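Local coordinates for protein endoglucanase (Uncultured bacterium, PDB 3X17) that probably hydrolyses internal beta-1,4 linkages of cellulose and related glucans, as a family 9 glycoside hydrolase with an N-terminal Ig-like domain and an (alpha/alpha)6 barrel, at residues L156-P160 with F161-G165; L230-L233 with F234-R238; R269-T272 with Q273-A276; A303-Q306 with A307-L311. All coordinates share one frame; numbering follows the deposited sequence.

Contact 1. Residues L156-P160 with F161-G165; sequences LVDDP and FYRAG
Asp159 and Tyr162 close a tight reversal in which Pro160 and Phe161 form a type I beta turn, and Asp159 adds an Asx turn to it. Asp159 N donates to Tyr162 O at 2.9 Å, nearly straight, while the return bond from Tyr162 N to Asp159 O is weak. The two arms beyond the turn run roughly antiparallel, although neither is a regular strand.

Side-chain carboxylates supply the remaining direct hydrogen bonds. Asp159 OD1 takes two donors: Phe161 N at 2.7 Å, nearly along the C-O bond, and Tyr162 N at 3.0 Å, from above the carboxylate plane. This double grip depends on CG lying between the backbone N and the carbonyl carbon (chi1 65°), which folds the carboxylate back over the turn. Its other oxygen, OD2, is hydrogen-bonded to Tyr244 OH. Farther down the arms, Asp158 OD1 accepts from Ala164 N at 2.7 Å with an angle of 168°, tying the arms together where no backbone pair does so.

Apolar and water contacts are few in this surface loop between strands 154-155 and 182-183. Pro160 CB packs on Phe161 CD2 at 3.9 Å, and the Phe161 ring also touches Arg238 and Pro239. A water donates to Asp159 O at 3.0 Å and accepts a weak bond from Arg163 NE.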
loop_
_atom_site.group_PDB
_atom_site.type_symbol
_atom_site.label_atom_id
_atom_site.label_comp_id
_atom_site.label_asym_id
_atom_site.label_seq_id
_atom_site.Cartn_x
_atom_site.Cartn_y
_atom_site.Cartn_z
ATOM N N LEU A 156 3.990 -7.512 28.278
ATOM C CA LEU A 156 3.725 -6.318 29.055
ATOM C C LEU A 156 2.759 -6.527 30.222
ATOM O O LEU A 156 3.064 -6.114 31.328
ATOM C CB LEU A 156 3.286 -5.144 28.184
ATOM C CG LEU A 156 3.070 -3.843 28.981
ATOM C CD1 LEU A 156 4.394 -3.371 29.589
ATOM C CD2 LEU A 156 2.493 -2.740 28.114
ATOM N N VAL A 157 1.609 -7.161 29.982
ATOM C CA VAL A 157 0.632 -7.393 31.053
ATOM C C VAL A 157 0.332 -8.865 31.313
ATOM O O VAL A 157 0.397 -9.686 30.398
ATOM C CB VAL A 157 -0.699 -6.585 30.866
ATOM C CG1 VAL A 157 -0.418 -5.142 30.412
ATOM C CG2 VAL A 157 -1.672 -7.308 29.950
ATOM N N ASP A 158 0.013 -9.200 32.568
ATOM C CA ASP A 158 -0.351 -10.578 32.924
ATOM C C ASP A 158 -1.486 -11.059 32.033
ATOM O O ASP A 158 -2.444 -10.337 31.777
ATOM C CB ASP A 158 -0.840 -10.682 34.376
ATOM C CG ASP A 158 0.260 -10.430 35.406
ATOM O OD1 ASP A 158 1.464 -10.355 35.054
ATOM O OD2 ASP A 158 -0.112 -10.231 36.576
ATOM N N ASP A 159 -1.427 -12.318 31.638
ATOM C CA ASP A 159 -2.579 -12.919 31.029
ATOM C C ASP A 159 -2.543 -14.359 31.478
ATOM O O ASP A 159 -1.650 -14.747 32.214
ATOM C CB ASP A 159 -2.590 -12.740 29.484
ATOM C CG ASP A 159 -1.430 -13.461 28.764
ATOM O OD1 ASP A 159 -1.083 -14.608 29.139
ATOM O OD2 ASP A 159 -0.925 -12.905 27.758
ATOM N N PRO A 160 -3.507 -15.151 31.043
ATOM C CA PRO A 160 -3.620 -16.528 31.465
ATOM C C PRO A 160 -2.368 -17.383 31.212
ATOM O O PRO A 160 -2.243 -18.461 31.800
ATOM C CB PRO A 160 -4.767 -17.038 30.603
ATOM C CG PRO A 160 -5.624 -15.835 30.445
ATOM C CD PRO A 160 -4.635 -14.744 30.194
ATOM N N PHE A 161 -1.536 -17.009 30.241
ATOM C CA PHE A 161 -0.430 -17.897 29.877
ATOM C C PHE A 161 0.872 -17.425 30.503
ATOM O O PHE A 161 1.709 -18.235 30.867
ATOM C CB PHE A 161 -0.303 -18.040 28.345
ATOM C CG PHE A 161 -1.442 -18.770 27.733
ATOM C CD1 PHE A 161 -1.404 -20.152 27.623
ATOM C CD2 PHE A 161 -2.648 -18.114 27.505
ATOM C CE1 PHE A 161 -2.499 -20.859 27.174
ATOM C CE2 PHE A 161 -3.759 -18.807 27.036
ATOM C CZ PHE A 161 -3.673 -20.181 26.835
ATOM N N TYR A 162 1.031 -16.107 30.599
ATOM C CA TYR A 162 2.306 -15.498 30.911
ATOM C C TYR A 162 2.118 -14.370 31.922
ATOM O O TYR A 162 1.233 -13.506 31.758
ATOM C CB TYR A 162 2.931 -14.900 29.651
ATOM C CG TYR A 162 3.049 -15.857 28.491
ATOM C CD1 TYR A 162 3.928 -16.948 28.539
ATOM C CD2 TYR A 162 2.400 -15.582 27.289
ATOM C CE1 TYR A 162 4.044 -17.816 27.449
ATOM C CE2 TYR A 162 2.513 -16.431 26.198
ATOM C CZ TYR A 162 3.299 -17.564 26.288
ATOM O OH TYR A 162 3.424 -18.365 25.168
ATOM N N ARG A 163 3.032 -14.299 32.886
ATOM C CA ARG A 163 3.108 -13.122 33.733
ATOM C C ARG A 163 3.878 -12.011 33.024
ATOM O O ARG A 163 4.778 -12.285 32.218
ATOM C CB ARG A 163 3.770 -13.482 35.078
ATOM C CG ARG A 163 3.003 -14.567 35.864
ATOM C CD ARG A 163 1.735 -13.997 36.492
ATOM N NE ARG A 163 0.809 -15.033 36.963
ATOM C CZ ARG A 163 0.845 -15.622 38.160
ATOM N NH1 ARG A 163 1.818 -15.361 39.019
ATOM N NH2 ARG A 163 -0.075 -16.525 38.485
ATOM N N ALA A 164 3.498 -10.763 33.301
ATOM C CA ALA A 164 4.259 -9.614 32.843
ATOM C C ALA A 164 5.745 -9.890 33.059
ATOM O O ALA A 164 6.153 -10.335 34.134
ATOM C CB ALA A 164 3.821 -8.291 33.620
ATOM N N GLY A 165 6.553 -9.585 32.058
ATOM C CA GLY A 165 7.997 -9.765 32.161
ATOM C C GLY A 165 8.494 -11.070 31.549
ATOM O O GLY A 165 9.694 -11.248 31.363
HETATM O O HOH W 1 0.047 -16.386 34.045
#

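Contact 2. Residues L230-L233 with F234-R238; sequences LEWL and FRMQR
Leu230 O accepts the N-H of Phe234 at 3.0 Å, an i to i+4 bond in the last turn of helix 221-235. The Phe234 ring lies across the same oxygen, which sits below one ring face and toward its rim. The next bonds weaken as the helix ends: Arg235 N reaches Glu231 O at 3.3 Å, and Met236 N divides its hydrogen between Trp232 O and Leu233 O, both bonds weak. Met236 is the first residue to leave helical angles.

Met236 is also where the side chains pack closely. Its CG stands over one face of the Trp232 indole, 3.6 Å from the centroid of the six-membered ring, a CH-pi contact. Its SD follows obliquely, 3.6 Å from Trp232 CZ2, in a Met-aromatic contact. The indole N-H is taken up by Ala170 O.

Arg235 runs back along the helix, its chain extended from CG to NE (chi2 171°), so that one guanidinium face lies over Glu231 O and NH1 comes to the edge of the Trp232 ring. NH2 stays 4.5 Å from Glu231 OE1, beyond a salt bridge, while NH1 makes a weak bond to Thr171 O. With an alanine in place of Arg235, Thr171 O would probably lose this donor and the Glu231 carboxylate one of its positive neighbours, Arg227 remaining in a long, weak ion pair.

Around the helix end, Leu230 and Leu233 pack on helices 184-200 and 272-288, Phe234 stacks on Trp282 and touches helix 294-312, and Met236 leans on strand 243-249.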
loop_
_atom_site.group_PDB
_atom_site.type_symbol
_atom_site.label_atom_id
_atom_site.label_comp_id
_atom_site.label_asym_id
_atom_site.label_seq_id
_atom_site.Cartn_x
_atom_site.Cartn_y
_atom_site.Cartn_z
ATOM N N LEU A 230 4.084 -13.650 8.048
ATOM C CA LEU A 230 3.103 -14.535 8.666
ATOM C C LEU A 230 3.713 -15.367 9.793
ATOM O O LEU A 230 3.028 -15.692 10.782
ATOM C CB LEU A 230 2.508 -15.466 7.621
ATOM C CG LEU A 230 1.712 -14.753 6.514
ATOM C CD1 LEU A 230 1.153 -15.824 5.613
ATOM C CD2 LEU A 230 0.582 -13.957 7.178
ATOM N N GLU A 231 4.982 -15.748 9.617
ATOM C CA GLU A 231 5.706 -16.499 10.655
ATOM C C GLU A 231 5.915 -15.695 11.937
ATOM O O GLU A 231 5.829 -16.235 13.052
ATOM C CB GLU A 231 7.017 -17.049 10.098
ATOM C CG GLU A 231 6.733 -18.238 9.189
ATOM C CD GLU A 231 7.970 -18.965 8.673
ATOM O OE1 GLU A 231 9.010 -18.303 8.449
ATOM O OE2 GLU A 231 7.860 -20.191 8.383
ATOM N N TRP A 232 6.046 -14.388 11.777
ATOM C CA TRP A 232 6.010 -13.486 12.917
ATOM C C TRP A 232 4.662 -13.404 13.598
ATOM O O TRP A 232 4.585 -13.462 14.818
ATOM C CB TRP A 232 6.484 -12.095 12.532
ATOM C CG TRP A 232 6.521 -11.233 13.718
ATOM C CD1 TRP A 232 7.342 -11.372 14.804
ATOM C CD2 TRP A 232 5.615 -10.169 14.035
ATOM N NE1 TRP A 232 7.052 -10.412 15.739
ATOM C CE2 TRP A 232 5.964 -9.696 15.320
ATOM C CE3 TRP A 232 4.603 -9.517 13.329
ATOM C CZ2 TRP A 232 5.314 -8.634 15.921
ATOM C CZ3 TRP A 232 3.946 -8.454 13.939
ATOM C CH2 TRP A 232 4.296 -8.040 15.228
ATOM N N LEU A 233 3.584 -13.315 12.814
ATOM C CA LEU A 233 2.235 -13.518 13.349
ATOM C C LEU A 233 2.060 -14.787 14.206
ATOM O O LEU A 233 1.396 -14.735 15.251
ATOM C CB LEU A 233 1.169 -13.478 12.232
ATOM C CG LEU A 233 0.995 -12.174 11.436
ATOM C CD1 LEU A 233 -0.307 -12.206 10.591
ATOM C CD2 LEU A 233 1.033 -10.897 12.356
ATOM N N PHE A 234 2.571 -15.936 13.742
ATOM C CA PHE A 234 2.546 -17.144 14.564
ATOM C C PHE A 234 3.140 -16.871 15.963
ATOM O O PHE A 234 2.568 -17.284 16.974
ATOM C CB PHE A 234 3.307 -18.320 13.910
ATOM C CG PHE A 234 2.674 -18.838 12.641
ATOM C CD1 PHE A 234 1.284 -18.947 12.516
ATOM C CD2 PHE A 234 3.479 -19.305 11.602
ATOM C CE1 PHE A 234 0.713 -19.413 11.325
ATOM C CE2 PHE A 234 2.915 -19.875 10.452
ATOM C CZ PHE A 234 1.532 -19.908 10.304
ATOM N N ARG A 235 4.281 -16.182 16.016
ATOM C CA ARG A 235 4.972 -15.963 17.307
ATOM C C ARG A 235 4.161 -14.999 18.170
ATOM O O ARG A 235 4.368 -14.924 19.384
ATOM C CB ARG A 235 6.398 -15.445 17.084
ATOM C CG ARG A 235 7.279 -16.338 16.159
ATOM C CD ARG A 235 8.625 -15.672 15.795
ATOM N NE ARG A 235 9.324 -16.446 14.769
ATOM C CZ ARG A 235 9.496 -16.086 13.481
ATOM N NH1 ARG A 235 9.269 -14.840 13.043
ATOM N NH2 ARG A 235 10.016 -16.966 12.640
ATOM N N MET A 236 3.282 -14.220 17.534
ATOM C CA MET A 236 2.406 -13.276 18.244
ATOM C C MET A 236 1.079 -13.918 18.686
ATOM O O MET A 236 0.160 -13.232 19.165
ATOM C CB MET A 236 2.123 -12.053 17.378
ATOM C CG MET A 236 3.319 -11.108 17.185
ATOM S SD MET A 236 3.910 -10.387 18.758
ATOM C CE MET A 236 2.848 -8.912 18.912
ATOM N N GLN A 237 0.973 -15.225 18.498
ATOM C CA GLN A 237 -0.235 -15.924 18.854
ATOM C C GLN A 237 -0.089 -16.719 20.149
ATOM O O GLN A 237 0.811 -17.526 20.323
ATOM C CB GLN A 237 -0.763 -16.821 17.714
ATOM C CG GLN A 237 -2.226 -17.266 17.934
ATOM C CD GLN A 237 -2.731 -18.273 16.883
ATOM O OE1 GLN A 237 -1.945 -19.046 16.314
ATOM N NE2 GLN A 237 -4.053 -18.277 16.637
ATOM N N ARG A 238 -1.108 -16.596 20.973
ATOM C CA ARG A 238 -1.138 -17.191 22.286
ATOM C C ARG A 238 -1.848 -18.536 22.110
ATOM O O ARG A 238 -2.658 -18.679 21.187
ATOM C CB ARG A 238 -1.966 -16.232 23.129
ATOM C CG ARG A 238 -1.887 -16.378 24.581
ATOM C CD ARG A 238 -3.262 -16.045 25.104
ATOM N NE ARG A 238 -3.321 -14.684 25.548
ATOM C CZ ARG A 238 -4.418 -14.095 26.010
ATOM N NH1 ARG A 238 -5.615 -14.668 25.890
ATOM N NH2 ARG A 238 -4.302 -12.900 26.544
#

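Contact 3. Residues R269-T272 with Q273-A276; sequences RITT and QDTA
The chain passes from extended to helical angles between Thr271 and Thr272, as strand 265-271 leads into helix 272-288, and Thr271 O comes to face Thr275 one turn on. Two donors of Thr275 grip that oxygen: the backbone N at 3.1 Å and OG1 at 2.7 Å, reaching it from opposite faces of the carbonyl plane. The hydroxyl gets there because OG1 is turned away from its own carbonyl carbon and lies beside the backbone N (chi1 -61°). The next helical bond, Ala276 N to Thr272 O, is 2.9 Å.

Thr271 occupies the N-cap position, but its side chain makes no capping bond; its methyl lies against Asp274 and Gln273 too closely for the modelled distances to be relied on. Asp274 OD1 and OD2 are bonded to Thr185 OG1 and His245 ND1. Gln273, hydrogen-bonded to Lys277, also touches the calcium ligands Asp333 and Asp339.

A valine in place of Thr275 would probably leave Val243 N without the OG1 it binds and Thr271 O with one donor fewer. As donor to Thr271 O and partner of Val243 N, this buried hydroxyl fastens the start of the helix to the head of strand 243-249.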
loop_
_atom_site.group_PDB
_atom_site.type_symbol
_atom_site.label_atom_id
_atom_site.label_comp_id
_atom_site.label_asym_id
_atom_site.label_seq_id
_atom_site.Cartn_x
_atom_site.Cartn_y
_atom_site.Cartn_z
ATOM N N ARG A 269 -0.909 -6.125 24.693
ATOM C CA ARG A 269 -1.977 -7.047 25.023
ATOM C C ARG A 269 -2.766 -7.447 23.777
ATOM O O ARG A 269 -2.780 -6.718 22.784
ATOM C CB ARG A 269 -2.929 -6.383 26.014
ATOM C CG ARG A 269 -3.764 -5.264 25.369
ATOM C CD ARG A 269 -4.631 -4.555 26.381
ATOM N NE ARG A 269 -3.831 -3.963 27.438
ATOM C CZ ARG A 269 -4.271 -3.748 28.674
ATOM N NH1 ARG A 269 -5.535 -4.028 29.002
ATOM N NH2 ARG A 269 -3.451 -3.216 29.573
ATOM N N ILE A 270 -3.416 -8.608 23.836
ATOM C CA ILE A 270 -4.191 -9.088 22.704
ATOM C C ILE A 270 -5.359 -8.155 22.364
ATOM O O ILE A 270 -5.872 -7.419 23.217
ATOM C CB ILE A 270 -4.728 -10.499 22.914
ATOM C CG1 ILE A 270 -5.688 -10.547 24.106
ATOM C CG2 ILE A 270 -3.579 -11.502 23.094
ATOM C CD1 ILE A 270 -7.171 -10.744 23.746
ATOM N N THR A 271 -5.890 -8.369 21.161
ATOM C CA THR A 271 -7.020 -7.641 20.647
ATOM C C THR A 271 -7.771 -8.637 19.755
ATOM O O THR A 271 -7.148 -9.520 19.148
ATOM C CB THR A 271 -6.458 -6.501 19.808
ATOM O OG1 THR A 271 -6.543 -5.256 20.518
ATOM C CG2 THR A 271 -7.053 -6.448 18.478
ATOM N N THR A 272 -9.102 -8.560 19.740
ATOM C CA THR A 272 -9.903 -9.407 18.855
ATOM C C THR A 272 -9.797 -9.019 17.381
ATOM O O THR A 272 -9.783 -9.900 16.543
ATOM C CB THR A 272 -11.390 -9.458 19.276
ATOM O OG1 THR A 272 -11.865 -8.122 19.495
ATOM C CG2 THR A 272 -11.533 -10.250 20.569
ATOM N N GLN A 273 -9.712 -7.722 17.054
ATOM C CA GLN A 273 -9.444 -7.330 15.652
ATOM C C GLN A 273 -8.143 -7.913 15.099
ATOM O O GLN A 273 -8.095 -8.369 13.962
ATOM C CB GLN A 273 -9.528 -5.801 15.418
ATOM C CG GLN A 273 -8.540 -4.950 16.211
ATOM C CD GLN A 273 -7.293 -4.571 15.417
ATOM O OE1 GLN A 273 -7.078 -5.056 14.293
ATOM N NE2 GLN A 273 -6.437 -3.736 16.016
ATOM N N ASP A 274 -7.084 -7.884 15.902
ATOM C CA ASP A 274 -5.823 -8.473 15.496
ATOM C C ASP A 274 -5.984 -9.975 15.337
ATOM O O ASP A 274 -5.407 -10.572 14.421
ATOM C CB ASP A 274 -4.688 -8.154 16.486
ATOM C CG ASP A 274 -4.233 -6.695 16.414
ATOM O OD1 ASP A 274 -3.891 -6.234 15.302
ATOM O OD2 ASP A 274 -4.171 -6.024 17.484
ATOM N N THR A 275 -6.710 -10.597 16.264
ATOM C CA THR A 275 -6.886 -12.034 16.224
ATOM C C THR A 275 -7.607 -12.438 14.906
ATOM O O THR A 275 -7.182 -13.356 14.179
ATOM C CB THR A 275 -7.665 -12.502 17.484
ATOM O OG1 THR A 275 -6.922 -12.163 18.669
ATOM C CG2 THR A 275 -7.904 -13.987 17.455
ATOM N N ALA A 276 -8.621 -11.658 14.544
ATOM C CA ALA A 276 -9.423 -11.928 13.335
ATOM C C ALA A 276 -8.639 -11.581 12.046
ATOM O O ALA A 276 -8.616 -12.369 11.102
ATOM C CB ALA A 276 -10.742 -11.117 13.400
#

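Contact 4. Residues A303-Q306 with A307-L311; sequences AAEQ and AWRFL
Arg309 lies back along its own helix over Glu305 and Gln306. Its CB sits 3.3 Å from Gln306 O, and its CG and CD pass alongside Glu305 O. The chain then bends at chi3 (-123°), bringing NE to 3.6 Å from Glu305 O and laying the guanidinium flat over the backbone: Glu305 O is centred under one face, 3.6 Å from Arg309 CZ, and Gln306 N lies below the same face nearer the rim. At the tip the two nitrogens part. NH1 meets Gln306 OE1 at 2.7 Å; OE1 lies in the guanidinium plane, at its edge, yet the N-H...O angle is only 128° and the bond is weak. The amide and guanidinium planes are 69° apart. NH2 rests 3.3 Å from Glu305 CB.

Glu305 OE1 stays 4.1 Å from Arg309 NH2, beyond a salt bridge; the carboxylate instead pairs through OE2 with Arg353. Gln306 NE2 goes to Asp240 O, so its amide links the arginine to a loop.

Regular i to i+4 bonds carry the backbone beneath, such as Ala307 N to Ala303 O at 3.0 Å. Arg309 is exposed, while Ala307 and Leu311 pack on helix 272-288 and Ala304 and Trp308 on helix 337-351, the side-by-side helix packing of an (alpha/alpha)6 barrel.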
loop_
_atom_site.group_PDB
_atom_site.type_symbol
_atom_site.label_atom_id
_atom_site.label_comp_id
_atom_site.label_asym_id
_atom_site.label_seq_id
_atom_site.Cartn_x
_atom_site.Cartn_y
_atom_site.Cartn_z
ATOM N N ALA A 303 -3.505 -22.401 12.687
ATOM C CA ALA A 303 -3.458 -21.157 13.419
ATOM C C ALA A 303 -4.756 -20.369 13.227
ATOM O O ALA A 303 -5.322 -19.842 14.189
ATOM C CB ALA A 303 -2.272 -20.336 12.956
ATOM N N ALA A 304 -5.201 -20.248 11.978
ATOM C CA ALA A 304 -6.434 -19.491 11.683
ATOM C C ALA A 304 -7.619 -20.103 12.426
ATOM O O ALA A 304 -8.477 -19.384 12.955
ATOM C CB ALA A 304 -6.730 -19.433 10.150
ATOM N N GLU A 305 -7.660 -21.427 12.460
ATOM C CA GLU A 305 -8.759 -22.163 13.092
ATOM C C GLU A 305 -8.788 -21.972 14.605
ATOM O O GLU A 305 -9.863 -21.905 15.208
ATOM C CB GLU A 305 -8.687 -23.661 12.744
ATOM C CG GLU A 305 -9.041 -23.960 11.288
ATOM C CD GLU A 305 -8.799 -25.425 10.876
ATOM O OE1 GLU A 305 -7.861 -26.064 11.399
ATOM O OE2 GLU A 305 -9.496 -25.907 9.959
ATOM N N GLN A 306 -7.612 -21.860 15.214
ATOM C CA GLN A 306 -7.505 -21.727 16.666
ATOM C C GLN A 306 -7.894 -20.296 17.063
ATOM O O GLN A 306 -8.641 -20.085 18.005
ATOM C CB GLN A 306 -6.063 -22.065 17.097
ATOM C CG GLN A 306 -5.770 -21.987 18.596
ATOM C CD GLN A 306 -6.724 -22.839 19.423
ATOM O OE1 GLN A 306 -6.933 -24.021 19.131
ATOM N NE2 GLN A 306 -7.368 -22.219 20.416
ATOM N N ALA A 307 -7.415 -19.325 16.299
ATOM C CA ALA A 307 -7.856 -17.951 16.413
ATOM C C ALA A 307 -9.375 -17.780 16.295
ATOM O O ALA A 307 -9.977 -17.013 17.032
ATOM C CB ALA A 307 -7.155 -17.099 15.375
ATOM N N TRP A 308 -9.994 -18.449 15.332
ATOM C CA TRP A 308 -11.438 -18.383 15.248
ATOM C C TRP A 308 -12.116 -19.026 16.471
ATOM O O TRP A 308 -13.181 -18.584 16.877
ATOM C CB TRP A 308 -11.971 -19.027 13.971
ATOM C CG TRP A 308 -13.456 -18.817 13.840
ATOM C CD1 TRP A 308 -14.446 -19.670 14.224
ATOM C CD2 TRP A 308 -14.102 -17.621 13.398
ATOM N NE1 TRP A 308 -15.666 -19.106 13.994
ATOM C CE2 TRP A 308 -15.488 -17.838 13.504
ATOM C CE3 TRP A 308 -13.640 -16.409 12.855
ATOM C CZ2 TRP A 308 -16.429 -16.886 13.094
ATOM C CZ3 TRP A 308 -14.576 -15.453 12.460
ATOM C CH2 TRP A 308 -15.953 -15.688 12.611
ATOM N N ARG A 309 -11.523 -20.073 17.043
ATOM C CA ARG A 309 -12.093 -20.676 18.256
ATOM C C ARG A 309 -12.105 -19.650 19.390
ATOM O O ARG A 309 -13.124 -19.437 20.063
ATOM C CB ARG A 309 -11.280 -21.891 18.686
ATOM C CG ARG A 309 -11.845 -23.209 18.207
ATOM C CD ARG A 309 -10.810 -24.325 18.319
ATOM N NE ARG A 309 -10.633 -24.912 16.995
ATOM C CZ ARG A 309 -9.470 -25.228 16.444
ATOM N NH1 ARG A 309 -8.347 -25.155 17.141
ATOM N NH2 ARG A 309 -9.453 -25.721 15.213
ATOM N N PHE A 310 -10.992 -18.941 19.532
ATOM C CA PHE A 310 -10.951 -17.820 20.459
ATOM C C PHE A 310 -12.038 -16.781 20.186
ATOM O O PHE A 310 -12.725 -16.364 21.108
ATOM C CB PHE A 310 -9.580 -17.150 20.491
ATOM C CG PHE A 310 -9.478 -16.073 21.523
ATOM C CD1 PHE A 310 -9.149 -16.389 22.845
ATOM C CD2 PHE A 310 -9.782 -14.758 21.201
ATOM C CE1 PHE A 310 -9.120 -15.400 23.819
ATOM C CE2 PHE A 310 -9.711 -13.758 22.161
ATOM C CZ PHE A 310 -9.403 -14.086 23.484
ATOM N N LEU A 311 -12.138 -16.302 18.945
ATOM C CA LEU A 311 -13.164 -15.301 18.609
ATOM C C LEU A 311 -14.607 -15.752 18.873
ATOM O O LEU A 311 -15.448 -14.946 19.233
ATOM C CB LEU A 311 -13.048 -14.835 17.154
ATOM C CG LEU A 311 -11.769 -14.089 16.798
ATOM C CD1 LEU A 311 -11.544 -14.189 15.300
ATOM C CD2 LEU A 311 -11.898 -12.623 17.273
#

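Overall arrangement
The four contacts follow one another along the chain within the family 9 region, on one side of its centre. Contacts 3 and 4, with centres about 11 Å apart, lie on consecutive helices 272-288 and 294-312, where Leu311 packs against Thr272, Thr275 and Ala276. Contact 2, at the end of helix 221-235, is about 12 Å from contact 3 and 13 Å from contact 4, centre to centre; Gln237 probably bonds to Ala303 O. Contact 1, a surface loop about 17 Å from contact 2 between centres, meets Arg238 through Asp159 and Phe161, and Arg269 of contact 3 through Val157. Contacts 2, 3 and 4 thus pack together on this flank of the barrel; contact 1 does not touch contact 4.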